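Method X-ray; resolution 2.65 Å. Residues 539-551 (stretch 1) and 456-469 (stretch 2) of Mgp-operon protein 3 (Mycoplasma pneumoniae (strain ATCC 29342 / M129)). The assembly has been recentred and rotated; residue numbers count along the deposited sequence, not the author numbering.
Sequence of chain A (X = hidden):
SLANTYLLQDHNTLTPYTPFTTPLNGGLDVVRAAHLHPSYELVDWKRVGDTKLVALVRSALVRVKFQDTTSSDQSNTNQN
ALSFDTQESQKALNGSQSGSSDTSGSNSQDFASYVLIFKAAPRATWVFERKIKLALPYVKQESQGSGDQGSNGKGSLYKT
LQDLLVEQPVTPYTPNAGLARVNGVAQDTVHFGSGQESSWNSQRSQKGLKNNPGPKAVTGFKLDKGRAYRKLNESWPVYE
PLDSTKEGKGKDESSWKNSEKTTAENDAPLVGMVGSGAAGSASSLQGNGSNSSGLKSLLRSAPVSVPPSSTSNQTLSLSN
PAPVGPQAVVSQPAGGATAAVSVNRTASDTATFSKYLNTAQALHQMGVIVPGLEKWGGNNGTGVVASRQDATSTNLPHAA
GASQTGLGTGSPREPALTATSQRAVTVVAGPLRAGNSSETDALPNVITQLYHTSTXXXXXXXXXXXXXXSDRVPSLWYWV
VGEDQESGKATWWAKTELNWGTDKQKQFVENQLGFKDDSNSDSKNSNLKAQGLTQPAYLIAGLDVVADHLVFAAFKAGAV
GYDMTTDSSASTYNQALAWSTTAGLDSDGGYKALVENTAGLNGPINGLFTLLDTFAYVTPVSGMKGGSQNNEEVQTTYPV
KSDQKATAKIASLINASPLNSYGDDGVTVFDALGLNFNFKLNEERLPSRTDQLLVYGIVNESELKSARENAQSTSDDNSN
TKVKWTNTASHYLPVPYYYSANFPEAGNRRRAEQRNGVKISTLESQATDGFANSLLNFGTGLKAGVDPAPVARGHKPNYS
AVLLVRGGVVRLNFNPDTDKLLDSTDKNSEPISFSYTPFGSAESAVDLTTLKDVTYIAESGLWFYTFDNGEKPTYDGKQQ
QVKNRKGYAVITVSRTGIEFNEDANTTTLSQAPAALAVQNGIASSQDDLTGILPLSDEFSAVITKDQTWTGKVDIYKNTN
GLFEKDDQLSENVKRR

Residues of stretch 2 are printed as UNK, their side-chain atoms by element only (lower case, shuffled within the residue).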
# COMPACT_ATOMS: atom_id res chain seq x y z
N LEU A 539 0.87 2.01 0.50
CA LEU A 539 0.92 0.57 0.84
C LEU A 539 2.04 -0.01 -0.03
O LEU A 539 1.83 -0.40 -1.18
CB LEU A 539 -0.44 -0.11 0.61
CG LEU A 539 -1.57 0.40 1.50
CD1 LEU A 539 -2.75 0.85 0.68
CD2 LEU A 539 -1.96 -0.63 2.55
N ILE A 540 3.27 0.07 0.50
CA ILE A 540 4.55 -0.24 -0.14
C ILE A 540 4.69 -1.70 -0.55
O ILE A 540 4.81 -2.57 0.31
CB ILE A 540 5.74 0.24 0.76
CG1 ILE A 540 5.56 1.71 1.24
CG2 ILE A 540 7.12 0.01 0.11
CD1 ILE A 540 5.75 2.84 0.19
N ALA A 541 4.75 -1.96 -1.87
CA ALA A 541 4.95 -3.31 -2.42
C ALA A 541 6.41 -3.75 -2.26
O ALA A 541 6.70 -4.95 -2.25
CB ALA A 541 4.56 -3.33 -3.89
N GLY A 542 7.32 -2.79 -2.12
CA GLY A 542 8.73 -3.04 -1.92
C GLY A 542 9.66 -2.04 -2.56
O GLY A 542 9.23 -1.10 -3.24
N LEU A 543 10.96 -2.25 -2.33
CA LEU A 543 12.07 -1.46 -2.85
C LEU A 543 13.30 -2.31 -3.14
O LEU A 543 13.55 -3.31 -2.45
CB LEU A 543 12.44 -0.20 -2.01
CG LEU A 543 12.41 -0.14 -0.44
CD1 LEU A 543 12.74 -1.45 0.27
CD2 LEU A 543 13.36 0.92 0.07
N ASP A 544 14.07 -1.92 -4.15
CA ASP A 544 15.30 -2.61 -4.53
C ASP A 544 16.29 -1.65 -5.18
O ASP A 544 15.90 -0.58 -5.64
CB ASP A 544 15.00 -3.82 -5.44
CG ASP A 544 16.08 -4.90 -5.46
OD1 ASP A 544 17.01 -4.84 -4.61
OD2 ASP A 544 15.99 -5.81 -6.31
N VAL A 545 17.58 -2.03 -5.20
CA VAL A 545 18.63 -1.24 -5.83
C VAL A 545 19.10 -1.92 -7.13
O VAL A 545 19.18 -3.15 -7.21
CB VAL A 545 19.80 -0.83 -4.90
CG1 VAL A 545 19.31 -0.01 -3.71
CG2 VAL A 545 20.61 -2.03 -4.43
N VAL A 546 19.35 -1.11 -8.16
CA VAL A 546 19.78 -1.56 -9.49
C VAL A 546 20.44 -0.39 -10.22
O VAL A 546 19.91 0.73 -10.18
CB VAL A 546 18.62 -2.25 -10.30
CG1 VAL A 546 17.41 -1.33 -10.49
CG2 VAL A 546 19.11 -2.82 -11.63
N ALA A 547 21.62 -0.63 -10.84
CA ALA A 547 22.40 0.37 -11.59
C ALA A 547 22.58 1.69 -10.80
O ALA A 547 22.29 2.77 -11.33
CB ALA A 547 21.78 0.63 -12.96
N ASP A 548 23.02 1.57 -9.52
CA ASP A 548 23.26 2.66 -8.55
C ASP A 548 22.02 3.54 -8.28
O ASP A 548 22.14 4.70 -7.87
CB ASP A 548 24.49 3.52 -8.95
CG ASP A 548 25.80 2.77 -9.01
OD1 ASP A 548 26.10 2.00 -8.07
OD2 ASP A 548 26.55 2.96 -10.00
N HIS A 549 20.83 2.97 -8.47
CA HIS A 549 19.55 3.65 -8.29
C HIS A 549 18.58 2.81 -7.49
O HIS A 549 18.63 1.58 -7.55
CB HIS A 549 18.93 3.96 -9.66
CG HIS A 549 19.54 5.12 -10.37
ND1 HIS A 549 20.80 5.05 -10.93
CD2 HIS A 549 19.02 6.35 -10.61
CE1 HIS A 549 21.03 6.24 -11.46
NE2 HIS A 549 19.98 7.05 -11.31
N LEU A 550 17.66 3.48 -6.77
CA LEU A 550 16.61 2.84 -6.00
C LEU A 550 15.33 2.76 -6.83
O LEU A 550 14.91 3.73 -7.44
CB LEU A 550 16.35 3.58 -4.67
CG LEU A 550 15.22 3.00 -3.79
CD1 LEU A 550 15.73 1.88 -2.91
CD2 LEU A 550 14.54 4.08 -2.98
N VAL A 551 14.72 1.58 -6.84
CA VAL A 551 13.46 1.33 -7.52
C VAL A 551 12.43 0.96 -6.45
O VAL A 551 12.75 0.23 -5.51
CB VAL A 551 13.66 0.26 -8.62
CG1 VAL A 551 12.33 -0.30 -9.08
CG2 VAL A 551 14.44 0.82 -9.80
N UNK A 456 9.57 -1.76 8.11
CA UNK A 456 9.32 -3.08 7.54
C UNK A 456 10.29 -3.57 6.45
O UNK A 456 10.61 -4.76 6.42
c UNK A 456 7.89 -3.14 7.01
N UNK A 457 10.71 -2.68 5.53
CA UNK A 457 11.57 -3.08 4.40
C UNK A 457 12.76 -2.15 4.22
O UNK A 457 12.59 -0.94 4.32
c UNK A 457 10.75 -3.11 3.09
c UNK A 457 8.75 -3.88 1.82
o UNK A 457 9.16 -4.55 0.86
c UNK A 457 9.46 -3.92 3.14
n UNK A 457 7.68 -3.09 1.73
N UNK A 458 13.94 -2.70 3.89
CA UNK A 458 15.13 -1.87 3.68
C UNK A 458 15.84 -2.11 2.33
O UNK A 458 15.57 -3.08 1.62
c UNK A 458 16.82 -3.26 5.26
c UNK A 458 17.93 -3.62 4.33
c UNK A 458 16.14 -1.93 4.86
c UNK A 458 17.53 -3.09 6.56
N UNK A 459 16.78 -1.20 2.02
CA UNK A 459 17.64 -1.18 0.84
C UNK A 459 18.88 -0.37 1.16
O UNK A 459 18.80 0.65 1.86
c UNK A 459 16.91 -0.56 -0.33
N UNK A 460 20.05 -0.84 0.67
CA UNK A 460 21.32 -0.16 0.87
C UNK A 460 21.83 0.33 -0.48
O UNK A 460 21.88 -0.44 -1.44
c UNK A 460 22.35 -1.09 1.55
o UNK A 460 27.51 1.25 2.17
c UNK A 460 23.72 -0.47 1.72
c UNK A 460 24.65 -0.47 0.68
c UNK A 460 24.10 0.13 2.93
c UNK A 460 25.36 0.71 3.09
c UNK A 460 25.90 0.11 0.83
c UNK A 460 26.26 0.69 2.03
N UNK A 461 22.21 1.61 -0.55
CA UNK A 461 22.74 2.23 -1.76
C UNK A 461 23.85 3.23 -1.43
O UNK A 461 23.56 4.37 -1.03
c UNK A 461 21.62 2.89 -2.59
c UNK A 461 22.18 2.24 -4.97
c UNK A 461 21.00 4.39 -4.54
c UNK A 461 22.01 3.39 -4.00
N UNK A 462 25.11 2.80 -1.62
CA UNK A 462 26.31 3.62 -1.43
C UNK A 462 26.31 4.44 -0.12
O UNK A 462 26.23 5.67 -0.16
c UNK A 462 26.54 4.51 -2.67
c UNK A 462 26.99 3.75 -3.89
o UNK A 462 26.20 3.09 -4.59
n UNK A 462 28.28 3.81 -4.18
N UNK A 463 26.39 3.74 1.01
CA UNK A 463 26.43 4.34 2.34
C UNK A 463 25.11 4.88 2.86
O UNK A 463 25.06 5.43 3.96
N UNK A 464 24.05 4.74 2.06
CA UNK A 464 22.71 5.21 2.43
C UNK A 464 21.78 4.03 2.59
O UNK A 464 21.78 3.11 1.76
o UNK A 464 21.81 9.22 2.09
c UNK A 464 22.18 8.64 1.07
n UNK A 464 21.89 9.08 -0.15
c UNK A 464 23.01 7.40 1.14
c UNK A 464 22.14 6.19 1.38
N UNK A 465 20.98 4.05 3.65
CA UNK A 465 20.00 3.01 3.93
C UNK A 465 18.63 3.63 3.83
O UNK A 465 18.37 4.67 4.43
c UNK A 465 22.64 2.36 6.17
c UNK A 465 19.17 1.27 5.58
c UNK A 465 20.25 2.30 5.29
c UNK A 465 21.65 1.65 5.34
N UNK A 466 17.76 2.99 3.04
CA UNK A 466 16.38 3.42 2.84
C UNK A 466 15.48 2.40 3.52
O UNK A 466 15.65 1.20 3.31
c UNK A 466 17.06 4.50 0.63
c UNK A 466 16.02 3.64 1.34
c UNK A 466 14.63 4.26 1.19
N UNK A 467 14.55 2.87 4.36
CA UNK A 467 13.60 2.02 5.08
C UNK A 467 12.20 2.49 4.74
O UNK A 467 11.94 3.69 4.77
c UNK A 467 12.80 1.14 7.35
c UNK A 467 15.26 1.47 6.94
c UNK A 467 13.85 1.98 6.62
N UNK A 468 11.31 1.56 4.37
CA UNK A 468 9.91 1.84 4.01
C UNK A 468 8.96 0.88 4.74
O UNK A 468 9.41 -0.13 5.30
c UNK A 468 10.85 4.46 -0.51
c UNK A 468 10.30 2.99 1.78
c UNK A 468 9.70 1.81 2.49
s UNK A 468 9.99 2.98 -0.00
N UNK A 469 7.68 1.24 4.76
CA UNK A 469 6.62 0.51 5.45
C UNK A 469 6.21 -0.78 4.79
O UNK A 469 6.76 -1.15 3.75

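Position 456 carries a single side-chain carbon, out of reach of stretch 1; one carbon means alanine, A456. Position 457 has three carbons, the third bearing one oxygen and one nitrogen, and its CB lies 3.8 Å from L543 CD1. An amide on a three-carbon chain is glutamine, Q457. Its OE1 sits 3.2 Å from G542 CA, while NE2 donates a weak hydrogen bond to I540 O (3.2 Å, 134°).

Position 458 shows four carbons forked at the second, hence leucine, L458; its CA-to-CB bond points away, but its backbone O lies 3.5 Å from L543 CD1. Position 459 has one carbon, so A459, and that CB is 3.7 Å from L550 CD1, 3.9 Å from L543 CD2 and 4.2 Å from V545 CG1. Position 460 has one carbon leading to a six-carbon ring with an oxygen, which is tyrosine, Y460. Its CA-to-CB bond points away from stretch 1, and backbone O meets V545 CG1 at 3.5 Å.

At 461, four carbons fork at the second: leucine, L461. CD2 reaches D548 O at 3.5 Å and CD1 reaches V545 CG1 at 3.9 Å. Position 462 has two carbons, the second with one oxygen and one nitrogen, giving asparagine, N462, whose OD1 is 3.6 Å from D548 OD1. Position 463 has no side-chain atoms and a phi of 76°, in keeping with glycine, G463. Position 464 has three carbons ending in one oxygen and one nitrogen, and it touches nothing on stretch 1; this is Q464, which closes the type I' turn begun at L461.

Position 465, four carbons forked at the first with one arm two carbons long, is isoleucine, I465, also without contact. Position 466, one carbon carrying two, is valine, V466; CG1 packs 3.7 Å from L543 CD2. Position 467 has the same fork, with its CA-to-CB bond away from stretch 1: V467. Position 468 is an unbranched chain of two carbons, sulfur and carbon, therefore methionine, M468, with SD 4.0 Å from L543 CD2 and CB 3.9 Å from I540 CG2. Position 469 lacks side-chain atoms: G469, whose O lies 3.5 Å from I540 CB.

Each stretch is a hairpin held by its own backbone hydrogen bonds, and the two meet through side-chain packing and side-chain-to-backbone contacts. Strands 539-546 and 457-461 run at 13°, their axes 6.6 Å apart at closest approach. L543, V545 and L550 pack on A459. Q457 NE2 also bonds G469 O (2.9 Å, 165°), so one amide links both hairpins. The contact buries 703 Å², both sides summed.

Stretch 2, residues 456-469: AQLAYLNGQIVVMG
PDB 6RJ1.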